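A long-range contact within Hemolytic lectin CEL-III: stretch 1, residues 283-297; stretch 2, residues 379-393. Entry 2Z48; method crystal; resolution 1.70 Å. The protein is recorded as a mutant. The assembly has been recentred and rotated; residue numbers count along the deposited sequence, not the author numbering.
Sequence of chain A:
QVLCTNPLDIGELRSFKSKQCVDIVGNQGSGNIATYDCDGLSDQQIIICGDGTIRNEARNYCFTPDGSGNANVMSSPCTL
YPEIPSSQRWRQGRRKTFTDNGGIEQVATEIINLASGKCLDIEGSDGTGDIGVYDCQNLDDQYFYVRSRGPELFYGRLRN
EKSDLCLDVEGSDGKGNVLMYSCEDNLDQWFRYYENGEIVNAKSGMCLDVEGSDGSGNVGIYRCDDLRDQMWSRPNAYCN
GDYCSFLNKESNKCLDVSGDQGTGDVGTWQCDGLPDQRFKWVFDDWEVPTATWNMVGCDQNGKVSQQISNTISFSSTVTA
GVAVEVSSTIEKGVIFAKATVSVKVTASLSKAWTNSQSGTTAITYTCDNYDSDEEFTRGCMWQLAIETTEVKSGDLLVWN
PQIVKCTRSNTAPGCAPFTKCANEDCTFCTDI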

# COMPACT_ATOMS: atom_id res chain seq x y z
N PHE A 283 -19.64 0.67 8.67
CA PHE A 283 -18.83 1.75 8.10
C PHE A 283 -19.80 2.78 7.51
O PHE A 283 -20.98 2.49 7.33
CB PHE A 283 -17.91 1.20 7.00
CG PHE A 283 -18.66 0.60 5.84
CD1 PHE A 283 -18.91 1.35 4.70
CD2 PHE A 283 -19.12 -0.72 5.91
CE1 PHE A 283 -19.63 0.79 3.64
CE2 PHE A 283 -19.85 -1.29 4.86
CZ PHE A 283 -20.08 -0.55 3.72
N ASP A 284 -19.27 3.96 7.21
CA ASP A 284 -20.05 5.04 6.63
C ASP A 284 -19.84 5.01 5.13
O ASP A 284 -18.71 4.79 4.65
CB ASP A 284 -19.59 6.39 7.17
CG ASP A 284 -20.18 6.74 8.54
OD1 ASP A 284 -21.21 6.17 8.97
OD2 ASP A 284 -19.59 7.64 9.18
N ASP A 285 -20.90 5.28 4.40
CA ASP A 285 -20.87 5.41 2.95
C ASP A 285 -20.15 6.67 2.48
O ASP A 285 -20.53 7.78 2.87
CB ASP A 285 -22.30 5.54 2.47
CG ASP A 285 -22.75 4.40 1.66
OD1 ASP A 285 -23.02 4.65 0.46
OD2 ASP A 285 -22.82 3.25 2.20
N TRP A 286 -19.12 6.50 1.65
CA TRP A 286 -18.48 7.61 0.94
C TRP A 286 -18.50 7.30 -0.55
O TRP A 286 -18.29 6.15 -0.97
CB TRP A 286 -17.01 7.78 1.41
CG TRP A 286 -16.85 8.36 2.78
CD1 TRP A 286 -17.13 7.75 3.98
CD2 TRP A 286 -16.36 9.67 3.09
NE1 TRP A 286 -16.86 8.62 5.03
CE2 TRP A 286 -16.38 9.80 4.51
CE3 TRP A 286 -15.92 10.75 2.32
CZ2 TRP A 286 -15.96 10.96 5.16
CZ3 TRP A 286 -15.52 11.92 2.98
CH2 TRP A 286 -15.53 12.01 4.38
N GLU A 287 -18.72 8.32 -1.36
CA GLU A 287 -18.80 8.14 -2.80
C GLU A 287 -17.45 7.69 -3.36
O GLU A 287 -16.39 8.01 -2.82
CB GLU A 287 -19.29 9.41 -3.47
CG GLU A 287 -20.50 10.03 -2.72
CD GLU A 287 -21.52 10.68 -3.64
OE1 GLU A 287 -22.30 11.56 -3.18
OE2 GLU A 287 -21.54 10.30 -4.82
N VAL A 288 -17.50 6.89 -4.43
CA VAL A 288 -16.30 6.47 -5.12
C VAL A 288 -15.48 7.72 -5.50
O VAL A 288 -16.00 8.62 -6.19
CB VAL A 288 -16.64 5.65 -6.39
CG1 VAL A 288 -15.37 5.20 -7.11
CG2 VAL A 288 -17.48 4.47 -6.01
N PRO A 289 -14.23 7.80 -5.00
CA PRO A 289 -13.42 9.00 -5.24
C PRO A 289 -13.03 9.15 -6.69
O PRO A 289 -12.88 8.15 -7.41
CB PRO A 289 -12.18 8.76 -4.38
CG PRO A 289 -12.63 7.80 -3.32
CD PRO A 289 -13.52 6.86 -4.11
N THR A 290 -12.89 10.41 -7.11
CA THR A 290 -12.50 10.73 -8.46
C THR A 290 -11.20 11.48 -8.45
O THR A 290 -11.02 12.36 -7.61
CB THR A 290 -13.53 11.61 -9.20
OG1 THR A 290 -14.28 12.37 -8.27
CG2 THR A 290 -14.47 10.81 -9.87
N ALA A 291 -10.34 11.13 -9.39
CA ALA A 291 -9.01 11.75 -9.54
C ALA A 291 -9.00 12.67 -10.74
O ALA A 291 -9.51 12.32 -11.82
CB ALA A 291 -7.94 10.69 -9.68
N THR A 292 -8.44 13.88 -10.55
CA THR A 292 -8.25 14.83 -11.66
C THR A 292 -6.90 15.53 -11.43
O THR A 292 -6.26 15.30 -10.42
CB THR A 292 -9.37 15.90 -11.70
OG1 THR A 292 -9.43 16.56 -10.43
CG2 THR A 292 -10.75 15.28 -11.99
N TRP A 293 -6.47 16.33 -12.40
CA TRP A 293 -5.22 17.08 -12.33
C TRP A 293 -5.52 18.56 -12.46
O TRP A 293 -6.29 18.98 -13.32
CB TRP A 293 -4.28 16.67 -13.47
CG TRP A 293 -3.85 15.23 -13.38
CD1 TRP A 293 -4.36 14.16 -14.10
CD2 TRP A 293 -2.85 14.70 -12.52
NE1 TRP A 293 -3.72 13.01 -13.71
CE2 TRP A 293 -2.80 13.30 -12.74
CE3 TRP A 293 -1.99 15.27 -11.56
CZ2 TRP A 293 -1.90 12.46 -12.06
CZ3 TRP A 293 -1.09 14.43 -10.86
CH2 TRP A 293 -1.06 13.04 -11.12
N ASN A 294 -4.91 19.35 -11.58
CA ASN A 294 -5.02 20.81 -11.61
C ASN A 294 -3.70 21.44 -12.05
O ASN A 294 -2.64 21.06 -11.55
CB ASN A 294 -5.38 21.35 -10.22
CG ASN A 294 -6.77 20.95 -9.79
OD1 ASN A 294 -7.70 21.05 -10.58
ND2 ASN A 294 -6.92 20.50 -8.56
N MET A 295 -3.78 22.39 -12.97
CA MET A 295 -2.60 23.12 -13.43
C MET A 295 -2.05 23.96 -12.28
O MET A 295 -2.79 24.72 -11.66
CB MET A 295 -3.00 24.02 -14.59
CG MET A 295 -1.88 24.47 -15.49
SD MET A 295 -2.52 25.63 -16.73
CE MET A 295 -3.07 24.51 -18.03
N VAL A 296 -0.75 23.82 -12.00
CA VAL A 296 -0.07 24.61 -10.94
C VAL A 296 0.68 25.82 -11.54
O VAL A 296 0.76 26.90 -10.92
CB VAL A 296 0.93 23.74 -10.12
CG1 VAL A 296 1.50 24.53 -8.98
CG2 VAL A 296 0.25 22.53 -9.54
N GLY A 297 1.23 25.61 -12.72
CA GLY A 297 1.90 26.68 -13.49
C GLY A 297 2.44 26.15 -14.81
O GLY A 297 2.63 24.94 -14.97
N GLY A 379 6.42 23.61 -20.68
CA GLY A 379 5.18 22.84 -20.43
C GLY A 379 4.53 23.27 -19.14
O GLY A 379 4.67 24.41 -18.72
N CYS A 380 3.82 22.35 -18.49
CA CYS A 380 3.05 22.67 -17.31
C CYS A 380 3.28 21.66 -16.21
O CYS A 380 3.60 20.48 -16.47
CB CYS A 380 1.54 22.71 -17.61
SG CYS A 380 1.06 23.89 -18.90
N MET A 381 3.10 22.14 -14.99
CA MET A 381 3.11 21.31 -13.78
C MET A 381 1.67 21.10 -13.33
O MET A 381 0.88 22.07 -13.23
CB MET A 381 3.90 22.00 -12.66
CG MET A 381 4.20 21.11 -11.44
SD MET A 381 4.90 22.03 -10.03
CE MET A 381 6.52 22.44 -10.67
N TRP A 382 1.35 19.85 -13.02
CA TRP A 382 -0.01 19.44 -12.68
C TRP A 382 0.01 18.79 -11.31
O TRP A 382 0.91 18.00 -11.04
CB TRP A 382 -0.50 18.40 -13.72
CG TRP A 382 -0.52 18.94 -15.09
CD1 TRP A 382 0.47 18.89 -16.00
CD2 TRP A 382 -1.60 19.67 -15.70
NE1 TRP A 382 0.07 19.51 -17.18
CE2 TRP A 382 -1.19 20.01 -17.01
CE3 TRP A 382 -2.88 20.05 -15.27
CZ2 TRP A 382 -2.02 20.71 -17.89
CZ3 TRP A 382 -3.71 20.75 -16.16
CH2 TRP A 382 -3.27 21.07 -17.45
N GLN A 383 -0.94 19.15 -10.45
CA GLN A 383 -1.07 18.54 -9.12
C GLN A 383 -2.35 17.72 -8.98
O GLN A 383 -3.43 18.15 -9.37
CB GLN A 383 -1.00 19.61 -8.01
CG GLN A 383 -1.05 19.00 -6.59
CD GLN A 383 -0.86 20.02 -5.46
OE1 GLN A 383 -0.88 19.68 -4.34
NE2 GLN A 383 -0.68 21.22 -5.76
N LEU A 384 -2.22 16.54 -8.39
CA LEU A 384 -3.38 15.65 -8.24
C LEU A 384 -4.46 16.27 -7.34
O LEU A 384 -4.14 16.94 -6.36
CB LEU A 384 -2.90 14.32 -7.63
CG LEU A 384 -4.01 13.27 -7.51
CD1 LEU A 384 -4.46 12.82 -8.89
CD2 LEU A 384 -3.44 12.13 -6.69
N ALA A 385 -5.73 15.99 -7.65
CA ALA A 385 -6.84 16.26 -6.75
C ALA A 385 -7.69 15.00 -6.68
O ALA A 385 -8.00 14.39 -7.73
CB ALA A 385 -7.67 17.40 -7.27
N ILE A 386 -8.00 14.60 -5.45
CA ILE A 386 -8.91 13.47 -5.18
C ILE A 386 -10.14 14.03 -4.45
O ILE A 386 -9.97 14.73 -3.42
CB ILE A 386 -8.21 12.41 -4.32
CG1 ILE A 386 -6.91 11.93 -5.01
CG2 ILE A 386 -9.17 11.24 -3.97
CD1 ILE A 386 -7.15 11.12 -6.29
N GLU A 387 -11.33 13.76 -4.99
CA GLU A 387 -12.61 14.22 -4.43
C GLU A 387 -13.46 13.04 -4.02
O GLU A 387 -13.59 12.06 -4.77
CB GLU A 387 -13.41 15.01 -5.45
CG GLU A 387 -13.45 16.46 -5.20
CD GLU A 387 -14.28 17.21 -6.21
OE1 GLU A 387 -15.09 16.65 -6.91
OE2 GLU A 387 -14.15 18.39 -6.37
N THR A 388 -14.07 13.15 -2.85
CA THR A 388 -15.10 12.21 -2.43
C THR A 388 -16.16 12.95 -1.61
O THR A 388 -15.97 14.11 -1.26
CB THR A 388 -14.52 10.98 -1.67
OG1 THR A 388 -15.58 10.07 -1.35
CG2 THR A 388 -13.78 11.41 -0.41
N THR A 389 -17.29 12.30 -1.34
CA THR A 389 -18.37 12.92 -0.58
C THR A 389 -18.85 11.94 0.47
O THR A 389 -19.04 10.75 0.20
CB THR A 389 -19.52 13.34 -1.51
OG1 THR A 389 -19.03 14.27 -2.48
CG2 THR A 389 -20.67 13.99 -0.73
N GLU A 390 -19.03 12.44 1.69
CA GLU A 390 -19.62 11.63 2.75
C GLU A 390 -21.13 11.60 2.49
O GLU A 390 -21.78 12.65 2.49
CB GLU A 390 -19.29 12.23 4.10
CG GLU A 390 -19.72 11.39 5.31
CD GLU A 390 -19.44 12.12 6.63
OE1 GLU A 390 -19.87 13.30 6.77
OE2 GLU A 390 -18.79 11.52 7.51
N VAL A 391 -21.68 10.42 2.25
CA VAL A 391 -23.09 10.31 1.84
C VAL A 391 -24.07 10.83 2.91
O VAL A 391 -25.01 11.57 2.58
CB VAL A 391 -23.43 8.87 1.35
CG1 VAL A 391 -24.93 8.71 1.09
CG2 VAL A 391 -22.65 8.56 0.10
N LYS A 392 -23.86 10.46 4.18
CA LYS A 392 -24.81 10.84 5.24
C LYS A 392 -25.00 12.36 5.39
O LYS A 392 -26.08 12.81 5.78
CB LYS A 392 -24.45 10.18 6.58
CG LYS A 392 -23.16 10.68 7.21
CD LYS A 392 -22.83 9.95 8.53
CE LYS A 392 -21.62 10.58 9.19
NZ LYS A 392 -21.11 9.82 10.36
N SER A 393 -23.97 13.13 5.07
CA SER A 393 -23.98 14.58 5.27
C SER A 393 -24.09 15.33 3.94
O SER A 393 -24.63 16.44 3.88
CB SER A 393 -22.70 15.02 5.98
OG SER A 393 -21.56 14.73 5.17
O HOH W 1 -17.88 9.05 7.73
O HOH W 2 -21.92 8.48 4.94
O HOH W 3 -16.31 11.27 -6.24
O HOH W 4 -13.46 15.17 -9.50
O HOH W 5 -4.57 19.87 -7.05

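The one salt bridge of the contact joins Lys392 NZ to Asp284 OD2 at 2.9 Å. Asp284 OD2 also lies 4.3 Å from Glu390 OE2, and water 1 eases this pairing of like charges by donating to both carboxylates while accepting from Trp286 NE1.

Most of the remaining polar contact is backbone. Strand 290-297 runs antiparallel to the strand that begins at Gly379, and Thr290 with Glu387, Thr292 with Ala385 and Asn294 with Gln383 each exchange two N-H to O bonds; Asn294 N to Gln383 O (2.9 Å, 174°) is nearly linear. At one end a beta bulge lets Met381 serve two residues: its O accepts from Val296 N (2.7 Å) and its N donates to Gly297 O (2.8 Å). At the other, the ladder breaks before the single bridge of Trp286 with Glu390. There Glu287 N donates to Thr389 O (2.9 Å), and the Thr388 hydroxyl, OG1, donates to Glu287 O (2.7 Å), so a side chain supplies the donor.

Packing is built around three indoles. Glu390 CB sits 3.6 Å from the centroid of the Trp286 six-membered ring, almost on its normal, and Leu384 CD1 similarly covers Trp293. Met295 CG lies over the Trp382 face, while Met295 CE reaches Trp382 CH2 at 3.5 Å. Between Trp286 and Trp293, Ala291 CB meets Ile386 CD1 at 3.5 Å.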